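PDB 1W23: phosphoserine aminotransferase from Bacillus alcalophilus, which catalyses the pyridoxal-phosphate-dependent, reversible conversion of 3-phosphohydroxypyruvate to phosphoserine, the second step of serine biosynthesis from 3-phosphoglycerate. Local coordinates for residues 130-133 / 134-137; 243-246 / 247-251. One frame throughout, in Å; residues are numbered along the deposited sequence.

Interaction 1: 130-133 / 134-137; sequences IPDF and SEFQ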
loop_
_atom_site.group_PDB
_atom_site.type_symbol
_atom_site.label_atom_id
_atom_site.label_comp_id
_atom_site.label_asym_id
_atom_site.label_seq_id
_atom_site.Cartn_x
_atom_site.Cartn_y
_atom_site.Cartn_z
ATOM N N ILE A 130 16.752 25.273 10.318
ATOM C CA ILE A 130 15.769 25.750 9.337
ATOM C C ILE A 130 16.137 27.145 8.921
ATOM O O ILE A 130 16.416 27.986 9.811
ATOM C CB ILE A 130 14.376 25.724 9.977
ATOM C CG1 ILE A 130 14.018 24.359 10.627
ATOM C CG2 ILE A 130 13.291 26.185 9.003
ATOM C CD1 ILE A 130 14.128 23.170 9.695
ATOM N N PRO A 131 16.187 27.498 7.635
ATOM C CA PRO A 131 16.510 28.898 7.240
ATOM C C PRO A 131 15.430 29.831 7.690
ATOM O O PRO A 131 14.239 29.533 7.808
ATOM C CB PRO A 131 16.576 28.816 5.716
ATOM C CG PRO A 131 15.802 27.620 5.361
ATOM C CD PRO A 131 15.935 26.634 6.476
ATOM N N ASP A 132 15.840 31.088 7.969
ATOM C CA ASP A 132 14.971 32.179 8.253
ATOM C C ASP A 132 14.078 32.416 7.035
ATOM O O ASP A 132 14.549 32.433 5.908
ATOM C CB ASP A 132 15.847 33.409 8.494
ATOM C CG ASP A 132 16.693 33.458 9.731
ATOM O OD1 ASP A 132 17.566 34.368 9.803
ATOM O OD2 ASP A 132 16.461 32.653 10.650
ATOM N N PHE A 133 12.788 32.659 7.267
ATOM C CA PHE A 133 11.862 32.826 6.183
ATOM C C PHE A 133 12.202 34.046 5.341
ATOM O O PHE A 133 11.815 34.077 4.153
ATOM C CB PHE A 133 10.451 32.961 6.726
ATOM C CG PHE A 133 9.975 31.725 7.496
ATOM C CD1 PHE A 133 8.852 31.813 8.314
ATOM C CD2 PHE A 133 10.595 30.490 7.446
ATOM C CE1 PHE A 133 8.357 30.753 9.070
ATOM C CE2 PHE A 133 10.134 29.422 8.211
ATOM C CZ PHE A 133 9.022 29.530 9.009
ATOM N N SER A 134 12.875 35.042 5.911
ATOM C CA SER A 134 13.347 36.199 5.164
ATOM C C SER A 134 14.322 35.792 4.048
ATOM O O SER A 134 14.548 36.612 3.135
ATOM C CB SER A 134 13.993 37.233 6.120
ATOM O OG SER A 134 15.117 36.710 6.783
ATOM N N GLU A 135 14.947 34.643 4.142
ATOM C CA GLU A 135 15.868 34.227 3.125
ATOM C C GLU A 135 15.170 33.655 1.866
ATOM O O GLU A 135 15.853 33.372 0.875
ATOM C CB GLU A 135 16.834 33.187 3.666
ATOM C CG GLU A 135 17.541 33.531 4.958
ATOM C CD GLU A 135 18.289 32.377 5.587
ATOM O OE1 GLU A 135 18.905 31.631 4.752
ATOM O OE2 GLU A 135 18.397 32.059 6.835
ATOM N N PHE A 136 13.860 33.433 1.950
ATOM C CA PHE A 136 13.225 32.656 0.885
ATOM C C PHE A 136 13.132 33.485 -0.384
ATOM O O PHE A 136 12.656 34.627 -0.430
ATOM C CB PHE A 136 11.810 32.244 1.253
ATOM C CG PHE A 136 11.682 31.158 2.311
ATOM C CD1 PHE A 136 12.718 30.708 3.101
ATOM C CD2 PHE A 136 10.415 30.614 2.510
ATOM C CE1 PHE A 136 12.468 29.701 4.053
ATOM C CE2 PHE A 136 10.212 29.615 3.407
ATOM C CZ PHE A 136 11.221 29.169 4.181
ATOM N N GLN A 137 13.634 32.860 -1.458
ATOM C CA GLN A 137 13.637 33.458 -2.785
ATOM C C GLN A 137 12.442 32.853 -3.551
ATOM O O GLN A 137 12.438 31.675 -3.914
ATOM C CB GLN A 137 14.950 33.228 -3.504
ATOM C CG GLN A 137 16.129 33.763 -2.672
ATOM C CD GLN A 137 15.931 35.201 -2.184
ATOM O OE1 GLN A 137 16.072 35.622 -1.028
ATOM N NE2 GLN A 137 15.571 36.077 -3.137
#

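Interaction 2: 243-246 / 247-251; sequences SIYM and LRNVL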
loop_
_atom_site.group_PDB
_atom_site.type_symbol
_atom_site.label_atom_id
_atom_site.label_comp_id
_atom_site.label_asym_id
_atom_site.label_seq_id
_atom_site.Cartn_x
_atom_site.Cartn_y
_atom_site.Cartn_z
ATOM N N SER A 243 -4.434 -1.132 6.648
ATOM C CA SER A 243 -3.653 0.063 7.044
ATOM C C SER A 243 -4.580 1.209 7.426
ATOM O O SER A 243 -4.276 1.928 8.418
ATOM C CB SER A 243 -2.688 0.482 5.948
ATOM O OG SER A 243 -1.709 -0.492 5.722
ATOM N N ILE A 244 -5.652 1.434 6.695
ATOM C CA ILE A 244 -6.587 2.515 7.035
ATOM C C ILE A 244 -7.324 2.204 8.322
ATOM O O ILE A 244 -7.553 3.110 9.164
ATOM C CB ILE A 244 -7.523 2.802 5.834
ATOM C CG1 ILE A 244 -6.716 3.407 4.678
ATOM C CG2 ILE A 244 -8.681 3.689 6.246
ATOM C CD1 ILE A 244 -7.375 3.336 3.312
ATOM N N TYR A 245 -7.691 0.950 8.553
ATOM C CA TYR A 245 -8.295 0.544 9.829
ATOM C C TYR A 245 -7.325 0.797 10.963
ATOM O O TYR A 245 -7.723 1.345 12.026
ATOM C CB TYR A 245 -8.653 -0.963 9.699
ATOM C CG TYR A 245 -8.840 -1.628 11.027
ATOM C CD1 TYR A 245 -10.036 -1.559 11.738
ATOM C CD2 TYR A 245 -7.809 -2.351 11.624
ATOM C CE1 TYR A 245 -10.179 -2.186 12.963
ATOM C CE2 TYR A 245 -7.943 -2.940 12.844
ATOM C CZ TYR A 245 -9.157 -2.853 13.518
ATOM O OH TYR A 245 -9.235 -3.454 14.755
ATOM N N MET A 246 -6.043 0.444 10.821
ATOM C CA MET A 246 -5.086 0.705 11.906
ATOM C C MET A 246 -4.910 2.192 12.128
ATOM O O MET A 246 -4.778 2.635 13.291
ATOM C CB MET A 246 -3.748 0.023 11.609
ATOM C CG MET A 246 -3.772 -1.468 11.794
ATOM S SD MET A 246 -4.143 -2.025 13.444
ATOM C CE MET A 246 -2.976 -1.161 14.441
ATOM N N LEU A 247 -4.857 3.004 11.068
ATOM C CA LEU A 247 -4.827 4.440 11.165
ATOM C C LEU A 247 -6.027 4.940 11.993
ATOM O O LEU A 247 -5.856 5.759 12.913
ATOM C CB LEU A 247 -4.827 5.047 9.753
ATOM C CG LEU A 247 -5.060 6.565 9.640
ATOM C CD1 LEU A 247 -4.030 7.394 10.231
ATOM C CD2 LEU A 247 -5.310 6.891 8.160
ATOM N N ARG A 248 -7.236 4.459 11.695
ATOM C CA ARG A 248 -8.391 4.820 12.486
ATOM C C ARG A 248 -8.125 4.523 13.954
ATOM O O ARG A 248 -8.398 5.363 14.832
ATOM C CB ARG A 248 -9.621 4.083 11.907
ATOM C CG ARG A 248 -10.981 4.540 12.464
ATOM C CD ARG A 248 -11.311 4.130 13.914
ATOM N NE ARG A 248 -11.166 2.665 14.107
ATOM C CZ ARG A 248 -12.145 1.820 13.899
ATOM N NH1 ARG A 248 -13.373 2.207 13.556
ATOM N NH2 ARG A 248 -11.897 0.495 14.035
ATOM N N ASN A 249 -7.672 3.294 14.261
ATOM C CA ASN A 249 -7.423 2.935 15.660
ATOM C C ASN A 249 -6.407 3.858 16.310
ATOM O O ASN A 249 -6.596 4.243 17.507
ATOM C CB ASN A 249 -6.944 1.493 15.759
ATOM C CG ASN A 249 -7.999 0.458 15.498
ATOM O OD1 ASN A 249 -9.142 0.754 15.116
ATOM N ND2 ASN A 249 -7.621 -0.798 15.795
ATOM N N VAL A 250 -5.345 4.233 15.640
ATOM C CA VAL A 250 -4.346 5.165 16.209
ATOM C C VAL A 250 -4.961 6.518 16.451
ATOM O O VAL A 250 -4.748 7.134 17.504
ATOM C CB VAL A 250 -3.106 5.231 15.295
ATOM C CG1 VAL A 250 -2.172 6.350 15.781
ATOM C CG2 VAL A 250 -2.384 3.900 15.290
ATOM N N LEU A 251 -5.748 7.021 15.496
ATOM C CA LEU A 251 -6.389 8.328 15.675
ATOM C C LEU A 251 -7.362 8.309 16.864
ATOM O O LEU A 251 -7.471 9.301 17.599
ATOM C CB LEU A 251 -7.119 8.752 14.399
ATOM C CG LEU A 251 -6.252 8.957 13.161
ATOM C CD1 LEU A 251 -7.141 9.074 11.930
ATOM C CD2 LEU A 251 -5.416 10.203 13.332
#

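Interaction 1: 130-133 / 134-137
Glu-135 reaches back to Asp-132 and meets it twice, once through its backbone and once through its carboxylate. The amide N of Glu-135 donates to the carbonyl O of Asp-132 at 2.9 Å, and the amide N of Asp-132 donates to OE2 of Glu-135 at 3.0 Å. That second bond is bent (N-H...O 143°), and the donor stands above the carboxylate plane. The chi1 of Glu-135 (-51°) sets CG beside the Asp-132 carbonyl, and the extended chain beyond it brings OE2 to the amide. The Glu-to-backbone bond resembles the glutamate arm of a capping box, but here the return bond ends on a backbone O, not on the Asp-132 side chain. The overlapping 3-10 turn one residue on repeats the i to i+3 pattern, with N of Phe-136 donating to O of Phe-133 at 3.1 Å.

Beneath these bonds lies an apolar side. Phe-133 and Phe-136 run side by side, their ring planes inclined at 54°, and CD2 of Phe-133 comes within 3.6 Å of CZ of Phe-136. CA of Phe-133 makes a CH-pi contact over one face of the Phe-136 ring, 4.0 Å from its centroid. At the edge of that ring stands Pro-131, its CG 4.1 Å from CE1 of Phe-136. Pro-131 and Phe-136 also rest on Val-97 and Ala-120, which seats this apolar side on the sheet strands 93-98 and 115-121.

The two acids of the turn are near neighbours, OD1 of Asp-132 lying 3.9 Å from OE2 of Glu-135 with their carboxylate planes nearly perpendicular. Their mutual repulsion may slightly raise the pKa of one or both, while the N-H held by Glu-135 should favour its charged form.

Interaction 2: 243-246 / 247-251
Tyr-245 and Asn-249, one helical turn apart, meet where the ring of the tyrosine lies against the amide, the two planes 65° apart. OD1 of Asn-249 sits over one face of the ring, offset toward its rim, while ND2 makes a weak bond to OH of Tyr-245 at 3.3 Å. Both groups have outside partners, Glu-25 for the phenol oxygen and Ala-18 O for ND2. Arg-248 fixes the rotation of the amide: its NE and NH2 each reach OD1 of Asn-249 at 3.0 Å, with the oxygen lying in the guanidinium plane, while NH1 bonds to Gln-52. The same NH2 comes within 3.4 Å of CE1 of Tyr-245.

The other flank is slacker between the two segments, though buried. Met-246 SD approaches ND2 of Asn-249 no closer than 4.4 Å, and its side chain packs instead on helix 16-24 and on Met-37 of the second subunit. Ile-244 and Leu-247 turn to Phe-71 of strand 67-72. Regular backbone bonds from 247-250 to 243-246 run beneath both flanks. This is an i to i+4 side-chain pairing on a buried alpha-helix, set among the N-terminal helices of a class-V aminotransferase.

The two interactions come in series along the chain, 130-137 first and 243-251 later, and lie on opposite sides of its centre. Their centres are 36 Å apart and their nearest atoms about 24 Å, so they do not touch. Both lie within the class-V aminotransferase fold and border the same seven-stranded mixed sheet, at different ends. Interaction 1 is a surface turn in the connection from the outermost strand 115-121 to strand 142-148, remote from the cofactor-binding residues. Interaction 2, on helix 241-256, packs against the other outermost strand, 67-72. It is buried, with Ser-243 about 11 Å from bound pyridoxal phosphate and Met-246 touching the second subunit, so it links the cofactor's surroundings to the homodimer interface.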